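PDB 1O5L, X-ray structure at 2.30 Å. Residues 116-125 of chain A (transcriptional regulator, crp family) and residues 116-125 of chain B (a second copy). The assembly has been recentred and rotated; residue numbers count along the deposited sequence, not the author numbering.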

# COMPACT_ATOMS: atom_id res chain seq x y z
N LEU A 116 9.99 10.38 7.53
CA LEU A 116 9.41 9.12 7.96
C LEU A 116 8.14 8.76 7.18
O LEU A 116 7.97 7.62 6.71
N LEU A 117 7.25 9.74 7.05
CA LEU A 117 6.00 9.57 6.30
C LEU A 117 6.31 9.11 4.87
O LEU A 117 5.73 8.15 4.36
N LEU A 118 7.21 9.85 4.22
CA LEU A 118 7.63 9.53 2.87
C LEU A 118 8.25 8.13 2.76
O LEU A 118 7.91 7.39 1.85
N PHE A 119 9.14 7.80 3.70
CA PHE A 119 9.74 6.48 3.77
C PHE A 119 8.69 5.37 3.86
O PHE A 119 8.72 4.45 3.05
N PHE A 120 7.78 5.49 4.83
CA PHE A 120 6.67 4.56 5.04
C PHE A 120 5.76 4.43 3.80
O PHE A 120 5.43 3.31 3.38
N LEU A 121 5.33 5.55 3.23
CA LEU A 121 4.46 5.49 2.07
C LEU A 121 5.20 4.82 0.88
O LEU A 121 4.57 4.04 0.14
N LYS A 122 6.51 5.12 0.74
CA LYS A 122 7.38 4.46 -0.24
C LYS A 122 7.49 2.94 -0.03
O LYS A 122 7.44 2.17 -0.99
N ASP A 123 7.64 2.52 1.22
CA ASP A 123 7.74 1.10 1.56
C ASP A 123 6.47 0.33 1.16
O ASP A 123 6.54 -0.75 0.54
N VAL A 124 5.33 0.88 1.53
CA VAL A 124 4.05 0.28 1.23
C VAL A 124 3.77 0.25 -0.28
O VAL A 124 3.28 -0.77 -0.81
N SER A 125 4.08 1.36 -0.98
CA SER A 125 3.87 1.45 -2.43
C SER A 125 4.75 0.52 -3.27
O SER A 125 4.30 -0.02 -4.29
N LEU B 116 -7.75 12.07 7.65
CA LEU B 116 -7.31 11.93 6.27
C LEU B 116 -6.18 10.91 6.12
O LEU B 116 -6.20 10.04 5.23
N LEU B 117 -5.17 11.03 6.99
CA LEU B 117 -4.04 10.10 7.00
C LEU B 117 -4.53 8.66 7.15
O LEU B 117 -4.14 7.76 6.39
N LEU B 118 -5.38 8.45 8.15
CA LEU B 118 -5.96 7.15 8.40
C LEU B 118 -6.77 6.62 7.21
O LEU B 118 -6.62 5.47 6.84
N PHE B 119 -7.61 7.49 6.64
CA PHE B 119 -8.38 7.16 5.45
C PHE B 119 -7.49 6.69 4.30
O PHE B 119 -7.71 5.61 3.76
N PHE B 120 -6.48 7.51 3.96
CA PHE B 120 -5.49 7.21 2.92
C PHE B 120 -4.73 5.90 3.18
O PHE B 120 -4.59 5.06 2.27
N LEU B 121 -4.20 5.72 4.39
CA LEU B 121 -3.46 4.51 4.69
C LEU B 121 -4.39 3.27 4.59
O LEU B 121 -3.95 2.22 4.09
N LYS B 122 -5.65 3.43 5.04
CA LYS B 122 -6.69 2.41 4.88
C LYS B 122 -6.99 2.06 3.41
O LYS B 122 -7.14 0.89 3.06
N ASP B 123 -7.08 3.08 2.57
CA ASP B 123 -7.34 2.89 1.14
C ASP B 123 -6.23 2.07 0.46
O ASP B 123 -6.50 1.12 -0.29
N VAL B 124 -5.00 2.46 0.73
CA VAL B 124 -3.84 1.79 0.17
C VAL B 124 -3.71 0.34 0.69
O VAL B 124 -3.42 -0.58 -0.11
N SER B 125 -3.93 0.15 2.00
CA SER B 125 -3.84 -1.18 2.61
C SER B 125 -4.91 -2.18 2.15
O SER B 125 -4.64 -3.37 1.99

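Which side chains fill the space between the two helices? The helices run nearly parallel, 19° apart, about an exact two-fold axis, and Leu117(A), Phe120(A), Leu121(A) and Val124(A) line the seam with their chain B mates. Three of the four meet their own symmetry mates: Leu117(A) CD1 lies 4.1 Å from Leu117(B) CD1, Leu121(A) CD2 3.6 Å from Leu121(B) CD2, and Val124(A) CG1 3.5 Å from Val124(B) CG1.

How do Leu117(A) and Leu121(A) reach the partner when their CA-to-CB bonds point sideways? Their rotamers carry the ends across. Leu117(A) is t with chi2 p, placing CD1 at the seam; Leu121(A) is m with chi2 t, sending CD2 inward. Val124(A) already points toward the other helix, and its t rotamer brings CG1 to its mate where Val124(A) CA and Val124(B) CA are 8.1 Å apart.

What does Phe120(A) add? It points toward the partner with chi1 t and chi2 67°, so Phe120(A) CE2 comes 3.8 Å from Leu121(B) CD2. The methyl sits at the ring edge, near its plane, and symmetry repeats the contact. Leu121(A) CD2 and Leu121(B) CD2 thus each touch both a leucine and a phenylalanine.

Do polar groups join the helices? No hydrogen bond crosses this apolar seam. Ser125(A), in rotamer m, turns its hydroxyl back along its own helix, with Ser125(A) OG donating to Leu121(A) O at 2.7 Å; Ser125(B) does likewise.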

# COMPACT_ATOMS: atom_id res chain seq x y z
CB LEU A 116 9.09 9.16 9.46
CG LEU A 116 8.48 7.89 10.10
CD1 LEU A 116 9.44 6.67 9.97
CD2 LEU A 116 8.14 8.13 11.55
CB LEU A 117 5.20 10.89 6.29
CG LEU A 117 3.87 10.84 5.51
CD1 LEU A 117 2.96 9.70 5.97
CD2 LEU A 117 3.13 12.17 5.64
CB LEU A 118 8.62 10.56 2.35
CG LEU A 118 7.96 11.75 1.64
CD1 LEU A 118 8.96 12.89 1.51
CD2 LEU A 118 7.44 11.32 0.29
CB PHE A 119 10.69 6.38 4.97
CG PHE A 119 11.28 5.01 5.14
CD1 PHE A 119 10.62 4.04 5.90
CD2 PHE A 119 12.49 4.69 4.53
CE1 PHE A 119 11.16 2.74 6.04
CE2 PHE A 119 13.05 3.40 4.68
CZ PHE A 119 12.38 2.44 5.44
CB PHE A 120 5.81 4.99 6.26
CG PHE A 120 4.74 3.98 6.62
CD1 PHE A 120 5.09 2.74 7.11
CD2 PHE A 120 3.42 4.26 6.42
CE1 PHE A 120 4.14 1.79 7.41
CE2 PHE A 120 2.43 3.29 6.73
CZ PHE A 120 2.82 2.07 7.23
CB LEU A 121 3.92 6.86 1.69
CG LEU A 121 2.98 7.58 2.65
CD1 LEU A 121 2.70 8.97 2.08
CD2 LEU A 121 1.66 6.83 2.89
CB LYS A 122 8.78 5.09 -0.22
CG LYS A 122 9.71 4.65 -1.37
CD LYS A 122 11.11 5.36 -1.33
CE LYS A 122 12.04 4.78 -2.41
NZ LYS A 122 13.29 5.60 -2.70
CB ASP A 123 7.97 0.95 3.06
CG ASP A 123 8.17 -0.48 3.50
OD1 ASP A 123 7.27 -1.32 3.61
OD2 ASP A 123 9.30 -0.86 3.78
CB VAL A 124 2.91 1.01 2.00
CG1 VAL A 124 1.56 0.53 1.55
CG2 VAL A 124 3.07 0.79 3.48
CB SER A 125 4.01 2.88 -2.91
OG SER A 125 3.17 3.70 -2.13
CB LEU B 116 -6.84 13.29 5.71
CG LEU B 116 -6.36 13.33 4.25
CD1 LEU B 116 -7.48 12.90 3.27
CD2 LEU B 116 -5.86 14.71 3.89
CB LEU B 117 -3.06 10.46 8.15
CG LEU B 117 -1.83 9.54 8.27
CD1 LEU B 117 -1.05 9.43 6.96
CD2 LEU B 117 -0.91 10.04 9.38
CB LEU B 118 -6.84 7.18 9.64
CG LEU B 118 -6.10 6.87 10.95
CD1 LEU B 118 -6.94 7.29 12.14
CD2 LEU B 118 -5.76 5.39 11.01
CB PHE B 119 -9.21 8.35 4.99
CG PHE B 119 -9.97 8.10 3.72
CD1 PHE B 119 -9.38 8.35 2.48
CD2 PHE B 119 -11.26 7.58 3.76
CE1 PHE B 119 -10.08 8.08 1.28
CE2 PHE B 119 -11.98 7.33 2.57
CZ PHE B 119 -11.38 7.59 1.34
CB PHE B 120 -4.48 8.37 2.77
CG PHE B 120 -3.52 8.20 1.61
CD1 PHE B 120 -3.99 8.24 0.31
CD2 PHE B 120 -2.20 7.93 1.82
CE1 PHE B 120 -3.16 8.05 -0.76
CE2 PHE B 120 -1.33 7.73 0.72
CZ PHE B 120 -1.83 7.80 -0.56
CB LEU B 121 -2.78 4.58 6.04
CG LEU B 121 -1.66 5.60 6.27
CD1 LEU B 121 -1.25 5.54 7.74
CD2 LEU B 121 -0.44 5.37 5.36
CB LYS B 122 -7.99 2.85 5.59
CG LYS B 122 -9.07 1.75 5.70
CD LYS B 122 -10.35 2.24 6.46
CE LYS B 122 -11.45 1.15 6.42
NZ LYS B 122 -12.59 1.36 7.41
CB ASP B 123 -7.45 4.25 0.46
CG ASP B 123 -7.80 4.16 -1.01
OD1 ASP B 123 -7.02 3.84 -1.91
OD2 ASP B 123 -8.94 4.44 -1.36
CB VAL B 124 -2.54 2.61 0.44
CG1 VAL B 124 -1.33 1.83 0.05
CG2 VAL B 124 -2.60 3.92 -0.30
CB SER B 125 -3.83 -1.09 4.12
OG SER B 125 -2.81 -0.18 4.51